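Local coordinates for ribosome-inactivating protein (Lychnis chalcedonica, PDB 2G5X) that belongs to the ribosome-inactivating protein family of plants and folds as a single chain of mixed helices and strands, at residues Tyr69-Gln74 and Ala85-Glu91; Ala112-Ala116 and Phe152-Ala158; Ser139-Phe144 and Phe160-Ser164. All coordinates share one frame; numbering follows the deposited sequence.

Contact 1: residues Tyr69-Gln74 and Ala85-Glu91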
ATOM      1  N   TYR A  69      -0.811   2.948   6.514  1.00  7.80           N
ATOM      2  CA  TYR A  69       0.645   3.056   6.418  1.00  8.94           C
ATOM      3  C   TYR A  69       1.316   1.671   6.406  1.00  8.65           C
ATOM      4  O   TYR A  69       1.061   0.851   7.282  1.00  9.08           O
ATOM      5  CB  TYR A  69       1.130   3.887   7.607  1.00 10.78           C
ATOM      6  CG  TYR A  69       2.553   4.365   7.533  1.00 13.85           C
ATOM      7  CD1 TYR A  69       3.582   3.649   8.142  1.00 15.64           C
ATOM      8  CD2 TYR A  69       2.872   5.550   6.873  1.00 14.80           C
ATOM      9  CE1 TYR A  69       4.893   4.103   8.100  1.00 17.11           C
ATOM     10  CE2 TYR A  69       4.182   6.014   6.824  1.00 17.14           C
ATOM     11  CZ  TYR A  69       5.186   5.288   7.439  1.00 16.47           C
ATOM     12  OH  TYR A  69       6.481   5.748   7.402  1.00 17.49           O
ATOM     13  N   LEU A  70       2.174   1.418   5.416  1.00  7.74           N
ATOM     14  CA  LEU A  70       2.864   0.123   5.299  1.00  6.51           C
ATOM     15  C   LEU A  70       3.973  -0.050   6.343  1.00  6.62           C
ATOM     16  O   LEU A  70       4.904   0.755   6.409  1.00  5.54           O
ATOM     17  CB  LEU A  70       3.462  -0.032   3.893  1.00  7.92           C
ATOM     18  CG  LEU A  70       4.171  -1.363   3.597  1.00  7.44           C
ATOM     19  CD1 LEU A  70       3.152  -2.494   3.553  1.00  9.14           C
ATOM     20  CD2 LEU A  70       4.917  -1.270   2.271  1.00  8.25           C
ATOM     21  N   VAL A  71       3.884  -1.112   7.145  1.00  5.64           N
ATOM     22  CA  VAL A  71       4.879  -1.359   8.188  1.00  6.38           C
ATOM     23  C   VAL A  71       5.817  -2.541   7.934  1.00  7.27           C
ATOM     24  O   VAL A  71       6.805  -2.710   8.651  1.00  5.57           O
ATOM     25  CB  VAL A  71       4.207  -1.564   9.572  1.00  7.45           C
ATOM     26  CG1 VAL A  71       3.360  -0.339   9.931  1.00  7.50           C
ATOM     27  CG2 VAL A  71       3.350  -2.826   9.561  1.00  8.31           C
ATOM     28  N   GLY A  72       5.520  -3.349   6.920  1.00  6.11           N
ATOM     29  CA  GLY A  72       6.366  -4.494   6.618  1.00  7.56           C
ATOM     30  C   GLY A  72       5.665  -5.526   5.754  1.00  5.94           C
ATOM     31  O   GLY A  72       4.569  -5.274   5.251  1.00  6.66           O
ATOM     32  N   PHE A  73       6.288  -6.691   5.583  1.00  6.14           N
ATOM     33  CA  PHE A  73       5.705  -7.758   4.773  1.00  5.84           C
ATOM     34  C   PHE A  73       6.199  -9.150   5.179  1.00  5.82           C
ATOM     35  O   PHE A  73       7.205  -9.290   5.876  1.00  6.95           O
ATOM     36  CB  PHE A  73       6.010  -7.532   3.287  1.00  5.73           C
ATOM     37  CG  PHE A  73       7.470  -7.658   2.935  1.00  6.28           C
ATOM     38  CD1 PHE A  73       8.315  -6.556   3.006  1.00  7.80           C
ATOM     39  CD2 PHE A  73       8.003  -8.888   2.554  1.00  6.16           C
ATOM     40  CE1 PHE A  73       9.671  -6.674   2.704  1.00  8.43           C
ATOM     41  CE2 PHE A  73       9.357  -9.021   2.249  1.00  7.92           C
ATOM     42  CZ  PHE A  73      10.195  -7.910   2.325  1.00  7.66           C
ATOM     43  N   GLN A  74       5.482 -10.172   4.722  1.00  5.99           N
ATOM     44  CA  GLN A  74       5.813 -11.563   5.018  1.00  5.96           C
ATOM     45  C   GLN A  74       6.060 -12.373   3.742  1.00  6.29           C
ATOM     46  O   GLN A  74       5.276 -12.300   2.798  1.00  7.53           O
ATOM     47  CB  GLN A  74       4.663 -12.200   5.813  1.00  6.46           C
ATOM     48  CG  GLN A  74       4.659 -13.722   5.854  1.00  7.90           C
ATOM     49  CD  GLN A  74       3.354 -14.268   6.413  1.00  8.54           C
ATOM     50  OE1 GLN A  74       3.158 -14.325   7.628  1.00  9.73           O
ATOM     51  NE2 GLN A  74       2.448 -14.651   5.523  1.00  8.96           N
ATOM     52  N   ALA A  85       8.205 -13.041   9.095  1.00  7.08           N
ATOM     53  CA  ALA A  85       7.695 -11.674   9.224  1.00  7.57           C
ATOM     54  C   ALA A  85       8.838 -10.664   9.184  1.00  6.89           C
ATOM     55  O   ALA A  85       9.760 -10.735   9.994  1.00  7.37           O
ATOM     56  CB  ALA A  85       6.921 -11.527  10.534  1.00  5.91           C
ATOM     57  N   ASN A  86       8.760  -9.716   8.251  1.00  7.23           N
ATOM     58  CA  ASN A  86       9.793  -8.691   8.081  1.00  7.13           C
ATOM     59  C   ASN A  86       9.244  -7.284   8.342  1.00  7.02           C
ATOM     60  O   ASN A  86       8.338  -6.831   7.643  1.00  8.65           O
ATOM     61  CB  ASN A  86      10.344  -8.736   6.651  1.00  7.35           C
ATOM     62  CG  ASN A  86      10.700 -10.140   6.199  1.00  6.74           C
ATOM     63  OD1 ASN A  86      11.729 -10.691   6.589  1.00  6.44           O
ATOM     64  ND2 ASN A  86       9.839 -10.730   5.371  1.00  6.20           N
ATOM     65  N   PHE A  87       9.796  -6.588   9.332  1.00  6.66           N
ATOM     66  CA  PHE A  87       9.346  -5.230   9.644  1.00  5.18           C
ATOM     67  C   PHE A  87      10.378  -4.176   9.257  1.00  5.48           C
ATOM     68  O   PHE A  87      11.583  -4.424   9.332  1.00  6.88           O
ATOM     69  CB  PHE A  87       9.055  -5.084  11.138  1.00  4.65           C
ATOM     70  CG  PHE A  87       7.867  -5.865  11.601  1.00  6.13           C
ATOM     71  CD1 PHE A  87       8.028  -7.027  12.351  1.00  6.91           C
ATOM     72  CD2 PHE A  87       6.583  -5.447  11.271  1.00  7.37           C
ATOM     73  CE1 PHE A  87       6.917  -7.766  12.766  1.00  8.29           C
ATOM     74  CE2 PHE A  87       5.468  -6.176  11.679  1.00  7.41           C
ATOM     75  CZ  PHE A  87       5.636  -7.339  12.428  1.00  7.45           C
ATOM     76  N   PHE A  88       9.906  -3.003   8.841  1.00  6.01           N
ATOM     77  CA  PHE A  88      10.815  -1.918   8.489  1.00  6.61           C
ATOM     78  C   PHE A  88      11.622  -1.593   9.747  1.00  7.89           C
ATOM     79  O   PHE A  88      11.152  -1.805  10.865  1.00  7.76           O
ATOM     80  CB  PHE A  88      10.033  -0.689   8.002  1.00  6.90           C
ATOM     81  CG  PHE A  88       9.509  -0.821   6.596  1.00  7.03           C
ATOM     82  CD1 PHE A  88       8.153  -0.659   6.321  1.00  7.19           C
ATOM     83  CD2 PHE A  88      10.375  -1.110   5.543  1.00  7.97           C
ATOM     84  CE1 PHE A  88       7.667  -0.783   5.017  1.00  9.19           C
ATOM     85  CE2 PHE A  88       9.901  -1.237   4.238  1.00  7.31           C
ATOM     86  CZ  PHE A  88       8.544  -1.074   3.973  1.00 10.29           C
ATOM     87  N   SER A  89      12.835  -1.084   9.560  1.00  7.45           N
ATOM     88  CA  SER A  89      13.715  -0.777  10.680  1.00  8.97           C
ATOM     89  C   SER A  89      13.136   0.149  11.742  1.00  8.58           C
ATOM     90  O   SER A  89      13.494   0.036  12.914  1.00  8.67           O
ATOM     91  CB  SER A  89      15.035  -0.196  10.166  1.00  8.49           C
ATOM     92  OG  SER A  89      14.830   1.059   9.543  1.00 11.21           O
ATOM     93  N   ASP A  90      12.249   1.059  11.343  1.00  9.55           N
ATOM     94  CA  ASP A  90      11.657   2.005  12.287  1.00  9.34           C
ATOM     95  C   ASP A  90      10.347   1.526  12.906  1.00 10.56           C
ATOM     96  O   ASP A  90       9.749   2.223  13.720  1.00  9.27           O
ATOM     97  CB  ASP A  90      11.464   3.374  11.614  1.00  9.94           C
ATOM     98  CG  ASP A  90      10.550   3.318  10.403  1.00 11.35           C
ATOM     99  OD1 ASP A  90      10.446   2.246   9.774  1.00 10.33           O
ATOM    100  OD2 ASP A  90       9.948   4.361  10.069  1.00 11.97           O
ATOM    101  N   GLU A  91       9.911   0.329  12.521  1.00  8.86           N
ATOM    102  CA  GLU A  91       8.687  -0.256  13.058  1.00  8.58           C
ATOM    103  C   GLU A  91       9.018  -1.541  13.824  1.00  7.39           C
ATOM    104  O   GLU A  91       8.192  -2.046  14.587  1.00  7.46           O
ATOM    105  CB  GLU A  91       7.709  -0.591  11.925  1.00  8.75           C
ATOM    106  CG  GLU A  91       7.039   0.607  11.253  1.00  9.22           C
ATOM    107  CD  GLU A  91       5.968   1.263  12.114  1.00 11.97           C
ATOM    108  OE1 GLU A  91       5.595   0.690  13.160  1.00 11.12           O
ATOM    109  OE2 GLU A  91       5.489   2.354  11.732  1.00  9.98           O
TER

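Contact 2: residues Ala112-Ala116 and Phe152-Ala158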
ATOM      1  N   ALA A 112      15.303  -7.280  11.242  1.00  9.30           N
ATOM      2  CA  ALA A 112      14.715  -6.050  10.721  1.00  8.21           C
ATOM      3  C   ALA A 112      15.152  -5.832   9.275  1.00  7.93           C
ATOM      4  O   ALA A 112      16.266  -6.193   8.894  1.00  9.38           O
ATOM      5  CB  ALA A 112      15.142  -4.860  11.575  1.00  9.16           C
ATOM      6  N   LEU A 113      14.268  -5.240   8.476  1.00  8.29           N
ATOM      7  CA  LEU A 113      14.562  -4.955   7.076  1.00  8.02           C
ATOM      8  C   LEU A 113      15.648  -3.889   6.965  1.00  9.78           C
ATOM      9  O   LEU A 113      15.815  -3.060   7.864  1.00  9.59           O
ATOM     10  CB  LEU A 113      13.299  -4.479   6.355  1.00  7.95           C
ATOM     11  CG  LEU A 113      12.232  -5.544   6.072  1.00  8.01           C
ATOM     12  CD1 LEU A 113      10.963  -4.875   5.557  1.00  7.78           C
ATOM     13  CD2 LEU A 113      12.767  -6.542   5.052  1.00  8.47           C
ATOM     14  N   PRO A 114      16.401  -3.898   5.853  1.00  8.52           N
ATOM     15  CA  PRO A 114      17.484  -2.943   5.597  1.00 11.35           C
ATOM     16  C   PRO A 114      17.058  -1.517   5.242  1.00 11.53           C
ATOM     17  O   PRO A 114      17.818  -0.785   4.608  1.00 14.16           O
ATOM     18  CB  PRO A 114      18.273  -3.615   4.473  1.00 10.43           C
ATOM     19  CG  PRO A 114      17.207  -4.324   3.702  1.00 12.55           C
ATOM     20  CD  PRO A 114      16.361  -4.938   4.808  1.00  9.93           C
ATOM     21  N   CYS A 115      15.850  -1.124   5.637  1.00 12.26           N
ATOM     22  CA  CYS A 115      15.375   0.233   5.374  1.00 10.65           C
ATOM     23  C   CYS A 115      14.180   0.595   6.255  1.00 11.09           C
ATOM     24  O   CYS A 115      13.577  -0.278   6.884  1.00  8.72           O
ATOM     25  CB  CYS A 115      15.014   0.410   3.891  1.00 14.49           C
ATOM     26  SG  CYS A 115      13.465  -0.348   3.352  1.00 15.30           S
ATOM     27  N   ALA A 116      13.857   1.887   6.309  1.00  9.32           N
ATOM     28  CA  ALA A 116      12.736   2.378   7.111  1.00  9.10           C
ATOM     29  C   ALA A 116      11.456   2.519   6.284  1.00 10.27           C
ATOM     30  O   ALA A 116      11.482   2.418   5.058  1.00 11.20           O
ATOM     31  CB  ALA A 116      13.098   3.714   7.750  1.00  9.79           C
ATOM     32  N   PHE A 152      17.830  -9.805   1.360  1.00 11.34           N
ATOM     33  CA  PHE A 152      17.308  -8.447   1.225  1.00 11.67           C
ATOM     34  C   PHE A 152      18.377  -7.360   1.157  1.00 12.68           C
ATOM     35  O   PHE A 152      19.317  -7.352   1.950  1.00 14.54           O
ATOM     36  CB  PHE A 152      16.386  -8.121   2.405  1.00 12.58           C
ATOM     37  CG  PHE A 152      15.183  -9.015   2.515  1.00  9.29           C
ATOM     38  CD1 PHE A 152      14.644  -9.315   3.764  1.00 10.73           C
ATOM     39  CD2 PHE A 152      14.571  -9.536   1.379  1.00 10.01           C
ATOM     40  CE1 PHE A 152      13.518 -10.121   3.880  1.00 11.16           C
ATOM     41  CE2 PHE A 152      13.442 -10.343   1.485  1.00 11.22           C
ATOM     42  CZ  PHE A 152      12.912 -10.638   2.738  1.00 10.45           C
ATOM     43  N   THR A 153      18.222  -6.443   0.207  1.00 12.32           N
ATOM     44  CA  THR A 153      19.129  -5.310   0.078  1.00 13.39           C
ATOM     45  C   THR A 153      18.238  -4.084   0.243  1.00 13.40           C
ATOM     46  O   THR A 153      17.041  -4.141  -0.053  1.00 13.46           O
ATOM     47  CB  THR A 153      19.814  -5.239  -1.309  1.00 13.66           C
ATOM     48  OG1 THR A 153      18.830  -5.002  -2.322  1.00 13.74           O
ATOM     49  CG2 THR A 153      20.557  -6.531  -1.609  1.00 16.73           C
ATOM     50  N   GLY A 154      18.808  -2.985   0.725  1.00 12.43           N
ATOM     51  CA  GLY A 154      18.023  -1.777   0.906  1.00 11.12           C
ATOM     52  C   GLY A 154      17.299  -1.353  -0.361  1.00 11.64           C
ATOM     53  O   GLY A 154      16.119  -1.002  -0.324  1.00 10.51           O
ATOM     54  N   LYS A 155      17.998  -1.398  -1.492  1.00 11.46           N
ATOM     55  CA  LYS A 155      17.407  -0.994  -2.761  1.00 10.52           C
ATOM     56  C   LYS A 155      16.234  -1.858  -3.218  1.00 10.41           C
ATOM     57  O   LYS A 155      15.169  -1.336  -3.552  1.00  9.85           O
ATOM     58  CB  LYS A 155      18.470  -0.967  -3.863  1.00 12.35           C
ATOM     59  CG  LYS A 155      17.917  -0.498  -5.202  1.00 13.86           C
ATOM     60  CD  LYS A 155      18.944  -0.589  -6.320  1.00 17.39           C
ATOM     61  CE  LYS A 155      18.303  -0.237  -7.654  1.00 19.68           C
ATOM     62  NZ  LYS A 155      19.260  -0.329  -8.793  1.00 21.79           N
ATOM     63  N   ASN A 156      16.419  -3.176  -3.240  1.00  8.62           N
ATOM     64  CA  ASN A 156      15.345  -4.062  -3.681  1.00  9.25           C
ATOM     65  C   ASN A 156      14.098  -3.938  -2.808  1.00  7.38           C
ATOM     66  O   ASN A 156      12.981  -3.840  -3.322  1.00  7.74           O
ATOM     67  CB  ASN A 156      15.818  -5.518  -3.712  1.00  9.86           C
ATOM     68  CG  ASN A 156      16.857  -5.774  -4.791  1.00 14.86           C
ATOM     69  OD1 ASN A 156      16.868  -5.114  -5.836  1.00 16.01           O
ATOM     70  ND2 ASN A 156      17.724  -6.754  -4.554  1.00 14.80           N
ATOM     71  N   VAL A 157      14.281  -3.934  -1.492  1.00  6.07           N
ATOM     72  CA  VAL A 157      13.144  -3.814  -0.588  1.00  6.60           C
ATOM     73  C   VAL A 157      12.442  -2.465  -0.740  1.00  6.58           C
ATOM     74  O   VAL A 157      11.214  -2.402  -0.818  1.00  5.16           O
ATOM     75  CB  VAL A 157      13.579  -3.991   0.884  1.00  6.50           C
ATOM     76  CG1 VAL A 157      12.425  -3.640   1.821  1.00  8.75           C
ATOM     77  CG2 VAL A 157      14.030  -5.430   1.120  1.00  7.13           C
ATOM     78  N   ALA A 158      13.225  -1.391  -0.788  1.00  6.25           N
ATOM     79  CA  ALA A 158      12.663  -0.045  -0.918  1.00  7.39           C
ATOM     80  C   ALA A 158      11.859   0.149  -2.204  1.00  7.92           C
ATOM     81  O   ALA A 158      10.797   0.770  -2.190  1.00  7.63           O
ATOM     82  CB  ALA A 158      13.779   0.995  -0.842  1.00  7.35           C
TER

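Contact 3: residues Ser139-Phe144 and Phe160-Ser164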
ATOM      1  N   SER A 139       6.209  -3.695 -13.630  1.00  6.81           N
ATOM      2  CA  SER A 139       7.152  -3.101 -12.688  1.00  6.52           C
ATOM      3  C   SER A 139       7.046  -3.783 -11.327  1.00  6.29           C
ATOM      4  O   SER A 139       8.058  -4.114 -10.700  1.00  7.89           O
ATOM      5  CB  SER A 139       6.874  -1.603 -12.538  1.00  8.95           C
ATOM      6  OG  SER A 139       6.976  -0.935 -13.786  1.00 14.27           O
ATOM      7  N   LEU A 140       5.816  -3.990 -10.868  1.00  5.77           N
ATOM      8  CA  LEU A 140       5.599  -4.633  -9.580  1.00  6.16           C
ATOM      9  C   LEU A 140       6.043  -6.098  -9.598  1.00  6.24           C
ATOM     10  O   LEU A 140       6.620  -6.586  -8.623  1.00  6.25           O
ATOM     11  CB  LEU A 140       4.122  -4.524  -9.179  1.00  6.67           C
ATOM     12  CG  LEU A 140       3.742  -5.145  -7.834  1.00  5.01           C
ATOM     13  CD1 LEU A 140       4.656  -4.618  -6.729  1.00  6.20           C
ATOM     14  CD2 LEU A 140       2.280  -4.831  -7.528  1.00  6.85           C
ATOM     15  N   GLN A 141       5.790  -6.801 -10.698  1.00  6.26           N
ATOM     16  CA  GLN A 141       6.199  -8.204 -10.786  1.00  6.31           C
ATOM     17  C   GLN A 141       7.720  -8.324 -10.687  1.00  5.95           C
ATOM     18  O   GLN A 141       8.240  -9.213 -10.013  1.00  7.37           O
ATOM     19  CB  GLN A 141       5.720  -8.836 -12.099  1.00  5.33           C
ATOM     20  CG  GLN A 141       4.204  -8.928 -12.241  1.00  6.54           C
ATOM     21  CD  GLN A 141       3.783  -9.487 -13.590  1.00  9.66           C
ATOM     22  OE1 GLN A 141       4.516  -9.376 -14.570  1.00 12.07           O
ATOM     23  NE2 GLN A 141       2.593 -10.074 -13.649  1.00  9.41           N
ATOM     24  N   THR A 142       8.427  -7.419 -11.357  1.00  5.42           N
ATOM     25  CA  THR A 142       9.887  -7.430 -11.344  1.00  6.51           C
ATOM     26  C   THR A 142      10.426  -7.146  -9.946  1.00  6.08           C
ATOM     27  O   THR A 142      11.345  -7.827  -9.475  1.00  6.14           O
ATOM     28  CB  THR A 142      10.461  -6.387 -12.331  1.00  5.89           C
ATOM     29  OG1 THR A 142      10.105  -6.752 -13.672  1.00 10.11           O
ATOM     30  CG2 THR A 142      11.974  -6.317 -12.216  1.00  8.11           C
ATOM     31  N   ALA A 143       9.849  -6.149  -9.280  1.00  6.90           N
ATOM     32  CA  ALA A 143      10.291  -5.783  -7.935  1.00  6.72           C
ATOM     33  C   ALA A 143      10.024  -6.927  -6.959  1.00  7.23           C
ATOM     34  O   ALA A 143      10.828  -7.208  -6.070  1.00  6.96           O
ATOM     35  CB  ALA A 143       9.577  -4.512  -7.478  1.00  7.62           C
ATOM     36  N   PHE A 144       8.883  -7.582  -7.137  1.00  7.13           N
ATOM     37  CA  PHE A 144       8.475  -8.710  -6.304  1.00  8.44           C
ATOM     38  C   PHE A 144       9.522  -9.829  -6.405  1.00  8.50           C
ATOM     39  O   PHE A 144       9.993 -10.357  -5.394  1.00  9.04           O
ATOM     40  CB  PHE A 144       7.102  -9.197  -6.795  1.00  7.29           C
ATOM     41  CG  PHE A 144       6.468 -10.276  -5.946  1.00  7.38           C
ATOM     42  CD1 PHE A 144       5.207 -10.077  -5.392  1.00  9.45           C
ATOM     43  CD2 PHE A 144       7.087 -11.512  -5.768  1.00  8.72           C
ATOM     44  CE1 PHE A 144       4.568 -11.094  -4.677  1.00  8.38           C
ATOM     45  CE2 PHE A 144       6.460 -12.533  -5.055  1.00  8.65           C
ATOM     46  CZ  PHE A 144       5.199 -12.328  -4.511  1.00  8.56           C
ATOM     47  N   PHE A 160      10.390  -2.225  -4.072  1.00  6.30           N
ATOM     48  CA  PHE A 160       9.190  -3.048  -3.979  1.00  5.27           C
ATOM     49  C   PHE A 160       8.142  -2.345  -3.113  1.00  6.33           C
ATOM     50  O   PHE A 160       6.959  -2.312  -3.450  1.00  5.88           O
ATOM     51  CB  PHE A 160       9.537  -4.415  -3.370  1.00  6.90           C
ATOM     52  CG  PHE A 160       8.334  -5.230  -2.981  1.00  6.27           C
ATOM     53  CD1 PHE A 160       7.461  -5.710  -3.948  1.00  7.23           C
ATOM     54  CD2 PHE A 160       8.063  -5.496  -1.642  1.00  7.01           C
ATOM     55  CE1 PHE A 160       6.330  -6.445  -3.589  1.00  8.52           C
ATOM     56  CE2 PHE A 160       6.932  -6.230  -1.273  1.00  8.37           C
ATOM     57  CZ  PHE A 160       6.066  -6.703  -2.249  1.00  6.53           C
ATOM     58  N   ALA A 161       8.585  -1.779  -1.995  1.00  5.53           N
ATOM     59  CA  ALA A 161       7.682  -1.082  -1.081  1.00  5.19           C
ATOM     60  C   ALA A 161       7.041   0.163  -1.702  1.00  5.45           C
ATOM     61  O   ALA A 161       5.841   0.383  -1.565  1.00  4.77           O
ATOM     62  CB  ALA A 161       8.432  -0.696   0.192  1.00  5.39           C
ATOM     63  N   LEU A 162       7.841   0.977  -2.384  1.00  6.41           N
ATOM     64  CA  LEU A 162       7.320   2.192  -3.003  1.00  6.33           C
ATOM     65  C   LEU A 162       6.298   1.905  -4.096  1.00  5.90           C
ATOM     66  O   LEU A 162       5.282   2.593  -4.194  1.00  5.31           O
ATOM     67  CB  LEU A 162       8.470   3.031  -3.566  1.00  6.45           C
ATOM     68  CG  LEU A 162       9.288   3.800  -2.530  1.00  9.09           C
ATOM     69  CD1 LEU A 162      10.532   4.382  -3.183  1.00  9.38           C
ATOM     70  CD2 LEU A 162       8.432   4.903  -1.919  1.00  9.99           C
ATOM     71  N   ILE A 163       6.557   0.890  -4.915  1.00  5.47           N
ATOM     72  CA  ILE A 163       5.621   0.545  -5.976  1.00  5.64           C
ATOM     73  C   ILE A 163       4.319   0.048  -5.350  1.00  6.30           C
ATOM     74  O   ILE A 163       3.225   0.401  -5.801  1.00  6.05           O
ATOM     75  CB  ILE A 163       6.197  -0.543  -6.910  1.00  5.75           C
ATOM     76  CG1 ILE A 163       7.438  -0.007  -7.635  1.00  4.82           C
ATOM     77  CG2 ILE A 163       5.143  -0.960  -7.929  1.00  3.60           C
ATOM     78  CD1 ILE A 163       8.183  -1.066  -8.453  1.00  7.77           C
ATOM     79  N   SER A 164       4.442  -0.762  -4.301  1.00  5.53           N
ATOM     80  CA  SER A 164       3.273  -1.296  -3.609  1.00  5.58           C
ATOM     81  C   SER A 164       2.458  -0.178  -2.957  1.00  6.25           C
ATOM     82  O   SER A 164       1.229  -0.196  -2.994  1.00  7.45           O
ATOM     83  CB  SER A 164       3.704  -2.308  -2.543  1.00  5.76           C
ATOM     84  OG  SER A 164       4.258  -3.473  -3.136  1.00  7.24           O
TER

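Contact 1: residues Tyr69-Gln74 and Ala85-Glu91
F73 holds CG between its backbone N and carbonyl carbon (chi1 67°), which brings its ring over N86 CB, one face toward it; N86 swings CG anti to its carbonyl carbon (chi1 -48°), setting ND2 3.6 Å from F73 CE2. The two residues are a hydrogen-bonded pair of the antiparallel beta hairpin formed by strands 69-76 and 83-87, within the mixed sheet of this ribosome-inactivating protein. F73 N donates to N86 O at 2.9 Å and N86 N returns a bond of equal length to F73 O. A third, bent bond comes from N86 ND2, 3.0 Å from F73 O; it arrives above the carbonyl plane, from the face opposite N86 N. D75 is a second acceptor for this amide. At the next pair G72, lacking a side chain, brings CA to 3.2 Å from N86 O in a CA-H...O contact. Beyond the strand end, the F88 ring turns an edge to L70 O, with F88 CE1 3.8 Å from L70 CG. E91 CD passes 3.8 Å from V71 CG1, and the carboxylate goes on to a salt bridge with R64. F88 N closes the ladder with a nearly straight bond (176°) to V71 O.

Contact 2: residues Ala112-Ala116 and Phe152-Ala158
L113, P114 and C115 lean on the start of helix 154-173, where T153 is the N-cap; the contact thus joins the loop after the last short strand of the sheet to the first turn of a long helix. Most of it is apolar side-chain packing. L113 divides its two methyl groups between partners: CD2 meets the F152 ring obliquely, 3.6 Å from F152 CD1, and CD1 lies 4.2 Å from V157 CG1. P114 CD comes 4.0 Å from F152 CB. On the other side of P114 in sequence, C115 carries its sulfur between the backbone N and carbonyl carbon (chi1 75°), which directs SG at the helix, 3.8 Å from V157 CG1 and a looser 4.4 Å from A158 CB. V157 CG1 is thus shared by L113 and C115, while V157 CG2 faces P114 CG.

A second kind of packing sets a side chain against backbone. The P114 ring rides over the junction of T153 and G154, with P114 CG 3.6 Å from both T153 C and G154 N.

Hydrogen bonds do not cross between the two segments. The loop is instead tied by its backbone to F87 and S89, and K125 and D121 of helix 119-126 touch C115. On the helix side, the polar work is capping: the backbone N of N156 donates to T153 OG1 at 3.2 Å (161°).

Contact 3: residues Ser139-Phe144 and Phe160-Ser164
L140 and I163 lie alongside each other, pointing opposite ways, where two roughly antiparallel helices meet. The axes of 139-144 and 160-164 approach to 9.4 Å at 149° between their N-to-C directions. L140 CG stands anti to the backbone N (chi1 -179°), carrying the branch across to the partner helix, where L140 CD1 lies 3.9 Å from I163 CG2. The same methyl also reaches S164 OG and the F160 ring, so that it is the meeting point of three residues, F160, I163 and S164, spaced along about one turn.

I163 sends its other arm the opposite way along the interface. Its terminal CD1 comes 3.8 Å from A143 CB and equally near the carbonyl oxygen of S139. A143 is small enough to let the backbones close in here: its CB is 3.8 Å from F160 CA, and A143 and F160 form the closest CA pair of the two segments, 4.9 Å apart.

The F160 ring leans obliquely toward 139-144, with F160 CD1 3.9 Å from F144 CA, and F160 CE1 approaches the F144 ring obliquely, 4.2 Å from F144 CD1. S164 OG lies over one face of the F160 ring, offset toward its rim. That hydroxyl donates to F160 O at 3.0 Å, from the face of the carbonyl opposite S164 N; it thus bonds within its own helix, while L140 CD1 touches its oxygen.

The packing joins consecutive helices 137-145 and 154-173 and sets both against the sheet: F144 and F160 rest on I59 of strand 58-64, F160 and S164 on L61. On another side of the long helix, A161 and L162 pack against helix 119-126.

Contacts 1 and 3 lie in the interior, whereas contact 2 is only partly buried. Their chemistry follows their place: contact 1 is a strand pairing built on hydrogen bonds, contact 3 a helix interface made by apolar side chains, and contact 2 apolar packing between a loop and a helix start. Contacts 2 and 3 share helix 154-173, the one using its first turn and the other its next turns. That helix also meets contact 1, since F88 CZ packs 3.8 Å from A161 CB. Contacts 1 and 2 are joined more directly through the backbone, with L113 N 2.9 Å from F87 O in a probable hydrogen bond.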